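Local atomic coordinates of CytC3 (Streptomyces sp., PDB entry 3GJB), a protein that is probably a non-haem iron(II)- and 2-oxoglutarate-dependent halogenase of the phytanoyl-CoA dioxygenase family, chlorinating amino acids held on a carrier protein. Residues His71-Leu76 with Ser306-Glu311; Glu79-Pro84 with Phe256-Val261. All coordinates share one frame; numbering follows the deposited sequence.

Contact 1: His71-Leu76 with Ser306-Glu311; sequences HLDIDL and SQRGYE
Ser-306 meets Leu-72 through its CB, which lies 3.4 Å from Leu-72 O, while its OG faces the backbone of its own loop and water 2. That hydroxyl sits between the backbone N and the carbonyl carbon (chi1 87°), where it takes a hydrogen bond from Tyr-310 N at 3.0 Å; water 2 in turn donates to Asp-75 OD1. An alanine here would remove the hydroxyl, and Tyr-310 N and the water leading to Asp-75 would probably lose their common partner. Next in sequence, Gln-307 N donates to Leu-72 O at 2.7 Å in a nearly straight bond (170°), and its CB packs on Asp-73 CB. Arg-308 runs extended over Asp-73 O, and its NH1 reaches that carbonyl from above the carbonyl plane in a hydrogen bond whose 2.5 Å length is doubtful. The same NH1 makes a long salt bridge of 3.5 Å to Asp-73 OD2, an oxygen also paired with Arg-70 and joined to NH1 by water 1. Tyr-310 then lays its CB 3.6 Å from Asp-75 OD1. An ST turn at Ser-306 is doubtful, Arg-308 N being crowded in the model; the motif is a type I beta turn, Ser-306 to Gly-309, set after strand 289-292 against the lead-in to helix 75-82.

Contact 2: Glu79-Pro84 with Phe256-Val261; sequences EHIMRP and FAARYV. With AKG (2-oxoglutaric acid), chain E.
Buried helix-on-sheet packing joins His-80 and Ile-81, on helix 75-82, to Phe-256, Ala-258 and Tyr-260, which point from one face of strand 253-262 in the antiparallel sheet of a cupin-type fold. His-80 and Phe-256 form an offset edge-to-face pair: the edge of the phenylalanine is presented to the imidazole face, with centroids 5.3 Å apart and planes at 79°. His-80 CD2 lies 3.5 Å from both CD2 and CE2 of Phe-256. With CG anti to the backbone N (chi1 -162°), the histidine reaches toward the strand; its NE2 is hydrogen-bonded to Thr-151 of the adjacent strand 147-152 and, weakly, to water 3, which donates to Phe-256 O. Phe-153 meets both rings. Two residues along the strand, Ala-258 CB meets the CG2 methyl of Ile-81 at 3.8 Å, a small side chain consistent with the close approach of the helix. The same methyl lies at the edge of the Phe-256 ring. Tyr-260 brings the polar contact: its OH donates to Ile-81 O at 2.8 Å, with the carbonyl oxygen near the plane of the phenol ring and the donor set well to the side of the C=O direction (109°). A weak hydrogen bond from Thr-291 reaches that oxygen too. Arg-259 lies on the other side of the strand, where 2-oxoglutarate O3 sits over one face of its guanidinium, 3.4 Å from Arg-259 NE; that NE is salt-bridged to Glu-104. Mainly apolar and aromatic, the helix interface nevertheless gives the buried phenol and imidazole defined polar partners, while the neighbouring arginine meets the cosubstrate's carboxylate with a charge likely to stabilise it.

How the contacts relate
Helix 75-82 is shared by both contacts, its beginning engaged by contact 1 and its later part by contact 2. Contact 2 is wholly buried, close to the centre of the chain; contact 1 is only partly buried, its centre about 16 Å from the centre of the chain. Chemistry follows place: backbone carbonyls, charged side chains and water join the 306-311 loop to 71-76, whereas rings and methyls dominate against strand 253-262. The two also touch, Tyr-310 OH packing 3.5 Å from Glu-79 CA and His-71 CB lying 4.0 Å from Ile-81 CG2. Along the chain, contact 2 is nested inside the loop that contact 1 closes, so one short helix links a core strand to a late peripheral segment.

Contact 1: His71-Leu76 with Ser306-Glu311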
loop_
_atom_site.group_PDB
_atom_site.type_symbol
_atom_site.label_atom_id
_atom_site.label_comp_id
_atom_site.label_asym_id
_atom_site.label_seq_id
_atom_site.Cartn_x
_atom_site.Cartn_y
_atom_site.Cartn_z
ATOM N N HIS A 71 8.874 -4.523 2.891
ATOM C CA HIS A 71 9.649 -3.752 1.930
ATOM C C HIS A 71 10.858 -3.177 2.675
ATOM O O HIS A 71 11.745 -2.574 2.067
ATOM C CB HIS A 71 8.825 -2.603 1.360
ATOM C CG HIS A 71 8.391 -1.612 2.392
ATOM N ND1 HIS A 71 7.341 -1.850 3.254
ATOM C CD2 HIS A 71 8.909 -0.413 2.750
ATOM C CE1 HIS A 71 7.235 -0.841 4.101
ATOM N NE2 HIS A 71 8.175 0.043 3.816
ATOM N N LEU A 72 10.879 -3.345 3.998
ATOM C CA LEU A 72 12.000 -2.861 4.790
ATOM C C LEU A 72 13.066 -3.939 4.959
ATOM O O LEU A 72 14.097 -3.695 5.575
ATOM C CB LEU A 72 11.541 -2.360 6.167
ATOM C CG LEU A 72 10.734 -1.059 6.151
ATOM C CD1 LEU A 72 10.485 -0.597 7.568
ATOM C CD2 LEU A 72 11.480 0.001 5.385
ATOM N N ASP A 73 12.820 -5.134 4.432
ATOM C CA ASP A 73 13.833 -6.180 4.519
ATOM C C ASP A 73 13.956 -7.059 3.257
ATOM O O ASP A 73 14.996 -7.680 3.027
ATOM C CB ASP A 73 13.643 -7.037 5.789
ATOM C CG ASP A 73 12.424 -7.944 5.734
ATOM O OD1 ASP A 73 11.286 -7.431 5.662
ATOM O OD2 ASP A 73 12.616 -9.182 5.780
ATOM N N ILE A 74 12.917 -7.103 2.428
ATOM C CA ILE A 74 12.996 -7.893 1.196
ATOM C C ILE A 74 13.365 -6.932 0.068
ATOM O O ILE A 74 12.633 -5.972 -0.189
ATOM C CB ILE A 74 11.654 -8.571 0.848
ATOM C CG1 ILE A 74 11.298 -9.623 1.900
ATOM C CG2 ILE A 74 11.747 -9.222 -0.526
ATOM C CD1 ILE A 74 9.886 -10.145 1.782
ATOM N N ASP A 75 14.489 -7.190 -0.601
ATOM C CA ASP A 75 14.961 -6.318 -1.683
ATOM C C ASP A 75 13.952 -6.019 -2.775
ATOM O O ASP A 75 13.829 -4.875 -3.217
ATOM C CB ASP A 75 16.215 -6.892 -2.353
ATOM C CG ASP A 75 17.444 -6.817 -1.465
ATOM O OD1 ASP A 75 17.540 -5.870 -0.663
ATOM O OD2 ASP A 75 18.324 -7.698 -1.580
ATOM N N LEU A 76 13.252 -7.054 -3.231
ATOM C CA LEU A 76 12.269 -6.893 -4.289
ATOM C C LEU A 76 11.067 -6.062 -3.850
ATOM O O LEU A 76 10.422 -5.418 -4.669
ATOM C CB LEU A 76 11.831 -8.271 -4.799
ATOM C CG LEU A 76 12.928 -8.984 -5.606
ATOM C CD1 LEU A 76 12.562 -10.445 -5.820
ATOM C CD2 LEU A 76 13.122 -8.274 -6.942
ATOM N N SER A 306 17.235 -0.273 3.994
ATOM C CA SER A 306 16.462 -1.425 4.436
ATOM C C SER A 306 17.327 -2.274 5.348
ATOM O O SER A 306 18.543 -2.079 5.402
ATOM C CB SER A 306 16.025 -2.268 3.235
ATOM O OG SER A 306 17.031 -3.205 2.884
ATOM N N GLN A 307 16.703 -3.214 6.057
ATOM C CA GLN A 307 17.417 -4.097 6.968
ATOM C C GLN A 307 18.463 -4.920 6.248
ATOM O O GLN A 307 19.277 -5.576 6.890
ATOM C CB GLN A 307 16.466 -5.065 7.659
ATOM C CG GLN A 307 15.516 -4.437 8.640
ATOM C CD GLN A 307 16.219 -3.517 9.609
ATOM O OE1 GLN A 307 16.340 -2.316 9.364
ATOM N NE2 GLN A 307 16.703 -4.075 10.710
ATOM N N ARG A 308 18.425 -4.914 4.919
ATOM C CA ARG A 308 19.385 -5.683 4.148
ATOM C C ARG A 308 20.376 -4.818 3.397
ATOM O O ARG A 308 21.152 -5.319 2.577
ATOM C CB ARG A 308 18.679 -6.618 3.166
ATOM C CG ARG A 308 18.340 -7.960 3.776
ATOM C CD ARG A 308 18.035 -9.016 2.723
ATOM N NE ARG A 308 17.812 -10.308 3.360
ATOM C CZ ARG A 308 16.742 -10.606 4.091
ATOM N NH1 ARG A 308 15.784 -9.705 4.268
ATOM N NH2 ARG A 308 16.643 -11.790 4.674
ATOM N N GLY A 309 20.352 -3.520 3.671
ATOM C CA GLY A 309 21.290 -2.636 3.019
ATOM C C GLY A 309 20.789 -2.058 1.717
ATOM O O GLY A 309 21.560 -1.471 0.954
ATOM N N TYR A 310 19.505 -2.223 1.437
ATOM C CA TYR A 310 18.977 -1.656 0.212
ATOM C C TYR A 310 18.841 -0.157 0.453
ATOM O O TYR A 310 18.094 0.284 1.326
ATOM C CB TYR A 310 17.624 -2.277 -0.138
ATOM C CG TYR A 310 17.076 -1.796 -1.454
ATOM C CD1 TYR A 310 16.439 -0.558 -1.558
ATOM C CD2 TYR A 310 17.219 -2.565 -2.612
ATOM C CE1 TYR A 310 15.957 -0.096 -2.779
ATOM C CE2 TYR A 310 16.744 -2.111 -3.835
ATOM C CZ TYR A 310 16.117 -0.882 -3.910
ATOM O OH TYR A 310 15.650 -0.437 -5.118
ATOM N N GLU A 311 19.583 0.622 -0.317
ATOM C CA GLU A 311 19.558 2.063 -0.188
ATOM C C GLU A 311 18.356 2.684 -0.893
ATOM O O GLU A 311 18.137 2.453 -2.078
ATOM C CB GLU A 311 20.851 2.649 -0.759
ATOM C CG GLU A 311 20.909 4.169 -0.732
ATOM C CD GLU A 311 21.324 4.726 0.617
ATOM O OE1 GLU A 311 20.913 4.160 1.657
ATOM O OE2 GLU A 311 22.058 5.741 0.630
HETATM O O HOH W 1 14.185 -11.118 6.784
HETATM O O HOH W 2 16.048 -5.070 1.232
#

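Contact 2: Glu79-Pro84 with Phe256-Val261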
loop_
_atom_site.group_PDB
_atom_site.type_symbol
_atom_site.label_atom_id
_atom_site.label_comp_id
_atom_site.label_asym_id
_atom_site.label_seq_id
_atom_site.Cartn_x
_atom_site.Cartn_y
_atom_site.Cartn_z
ATOM N N GLU A 79 12.352 -2.429 -3.658
ATOM C CA GLU A 79 12.395 -1.835 -4.984
ATOM C C GLU A 79 10.988 -1.510 -5.479
ATOM O O GLU A 79 10.757 -0.487 -6.120
ATOM C CB GLU A 79 13.058 -2.792 -5.970
ATOM C CG GLU A 79 13.101 -2.246 -7.385
ATOM C CD GLU A 79 13.528 -3.288 -8.388
ATOM O OE1 GLU A 79 14.047 -4.336 -7.958
ATOM O OE2 GLU A 79 13.354 -3.053 -9.601
ATOM N N HIS A 80 10.050 -2.398 -5.173
ATOM C CA HIS A 80 8.670 -2.221 -5.591
ATOM C C HIS A 80 8.105 -0.862 -5.166
ATOM O O HIS A 80 7.562 -0.133 -5.991
ATOM C CB HIS A 80 7.803 -3.354 -5.020
ATOM C CG HIS A 80 6.489 -3.515 -5.721
ATOM N ND1 HIS A 80 6.357 -4.221 -6.898
ATOM C CD2 HIS A 80 5.269 -2.988 -5.460
ATOM C CE1 HIS A 80 5.115 -4.118 -7.334
ATOM N NE2 HIS A 80 4.435 -3.375 -6.479
ATOM N N ILE A 81 8.248 -0.509 -3.890
ATOM C CA ILE A 81 7.710 0.757 -3.401
ATOM C C ILE A 81 8.448 1.972 -3.952
ATOM O O ILE A 81 7.944 3.096 -3.885
ATOM C CB ILE A 81 7.676 0.802 -1.838
ATOM C CG1 ILE A 81 9.087 0.712 -1.252
ATOM C CG2 ILE A 81 6.838 -0.352 -1.310
ATOM C CD1 ILE A 81 9.569 2.000 -0.649
ATOM N N MET A 82 9.628 1.734 -4.522
ATOM C CA MET A 82 10.445 2.795 -5.118
ATOM C C MET A 82 10.191 2.958 -6.624
ATOM O O MET A 82 10.602 3.948 -7.239
ATOM C CB MET A 82 11.932 2.490 -4.898
ATOM C CG MET A 82 12.395 2.626 -3.454
ATOM S SD MET A 82 12.063 4.284 -2.822
ATOM C CE MET A 82 13.494 5.209 -3.439
ATOM N N ARG A 83 9.518 1.983 -7.217
ATOM C CA ARG A 83 9.247 2.011 -8.647
ATOM C C ARG A 83 8.659 3.295 -9.214
ATOM O O ARG A 83 7.691 3.843 -8.681
ATOM C CB ARG A 83 8.355 0.829 -9.026
ATOM C CG ARG A 83 9.147 -0.396 -9.402
ATOM C CD ARG A 83 9.761 -0.182 -10.766
ATOM N NE ARG A 83 10.820 -1.139 -11.053
ATOM C CZ ARG A 83 11.243 -1.420 -12.279
ATOM N NH1 ARG A 83 10.690 -0.818 -13.327
ATOM N NH2 ARG A 83 12.221 -2.300 -12.458
ATOM N N PRO A 84 9.265 3.802 -10.302
ATOM C CA PRO A 84 8.844 5.022 -10.997
ATOM C C PRO A 84 7.403 4.902 -11.487
ATOM O O PRO A 84 6.650 5.882 -11.484
ATOM C CB PRO A 84 9.837 5.116 -12.154
ATOM C CG PRO A 84 11.079 4.570 -11.550
ATOM C CD PRO A 84 10.575 3.350 -10.806
ATOM N N PHE A 256 -0.485 -6.877 -3.251
ATOM C CA PHE A 256 0.528 -6.271 -2.414
ATOM C C PHE A 256 0.210 -4.794 -2.428
ATOM O O PHE A 256 0.258 -4.165 -3.468
ATOM C CB PHE A 256 1.921 -6.505 -2.987
ATOM C CG PHE A 256 2.998 -5.765 -2.252
ATOM C CD1 PHE A 256 3.316 -6.099 -0.940
ATOM C CD2 PHE A 256 3.680 -4.722 -2.862
ATOM C CE1 PHE A 256 4.304 -5.404 -0.243
ATOM C CE2 PHE A 256 4.671 -4.017 -2.173
ATOM C CZ PHE A 256 4.982 -4.361 -0.861
ATOM N N ALA A 257 -0.118 -4.243 -1.270
ATOM C CA ALA A 257 -0.463 -2.834 -1.188
ATOM C C ALA A 257 0.619 -2.012 -0.526
ATOM O O ALA A 257 1.167 -2.400 0.505
ATOM C CB ALA A 257 -1.765 -2.661 -0.428
ATOM N N ALA A 258 0.914 -0.867 -1.128
ATOM C CA ALA A 258 1.901 0.057 -0.593
ATOM C C ALA A 258 1.140 1.366 -0.406
ATOM O O ALA A 258 0.448 1.825 -1.320
ATOM C CB ALA A 258 3.048 0.235 -1.575
ATOM N N ARG A 259 1.248 1.960 0.777
ATOM C CA ARG A 259 0.530 3.203 1.054
ATOM C C ARG A 259 1.460 4.417 1.164
ATOM O O ARG A 259 2.520 4.360 1.806
ATOM C CB ARG A 259 -0.304 3.025 2.324
ATOM C CG ARG A 259 -1.304 1.867 2.225
ATOM C CD ARG A 259 -1.924 1.581 3.572
ATOM N NE ARG A 259 -2.731 0.363 3.600
ATOM C CZ ARG A 259 -3.992 0.273 3.184
ATOM N NH1 ARG A 259 -4.623 1.332 2.690
ATOM N NH2 ARG A 259 -4.630 -0.882 3.297
ATOM N N TYR A 260 1.050 5.513 0.529
ATOM C CA TYR A 260 1.843 6.735 0.501
ATOM C C TYR A 260 1.172 7.992 1.059
ATOM O O TYR A 260 -0.046 8.174 0.958
ATOM C CB TYR A 260 2.279 7.039 -0.936
ATOM C CG TYR A 260 3.040 5.930 -1.622
ATOM C CD1 TYR A 260 2.388 4.781 -2.078
ATOM C CD2 TYR A 260 4.421 6.021 -1.802
ATOM C CE1 TYR A 260 3.099 3.745 -2.695
ATOM C CE2 TYR A 260 5.140 4.994 -2.413
ATOM C CZ TYR A 260 4.477 3.859 -2.854
ATOM O OH TYR A 260 5.199 2.836 -3.431
ATOM N N VAL A 261 1.997 8.858 1.642
ATOM C CA VAL A 261 1.551 10.138 2.179
ATOM C C VAL A 261 2.624 11.188 1.900
ATOM O O VAL A 261 3.824 10.889 1.906
ATOM C CB VAL A 261 1.333 10.109 3.716
ATOM C CG1 VAL A 261 0.097 9.298 4.058
ATOM C CG2 VAL A 261 2.574 9.558 4.411
HETATM C C1 AKG E . -4.444 -1.033 11.335
HETATM O O1 AKG E . -3.304 -1.310 11.016
HETATM O O2 AKG E . -4.912 -1.454 12.518
HETATM C C2 AKG E . -5.330 -0.231 10.411
HETATM O O5 AKG E . -6.475 0.031 10.747
HETATM C C3 AKG E . -4.788 0.230 9.063
HETATM C C4 AKG E . -5.821 1.017 8.236
HETATM C C5 AKG E . -5.232 1.421 6.884
HETATM O O3 AKG E . -4.091 1.124 6.582
HETATM O O4 AKG E . -5.990 2.111 6.007
HETATM O O HOH W 3 1.862 -2.253 -4.573
#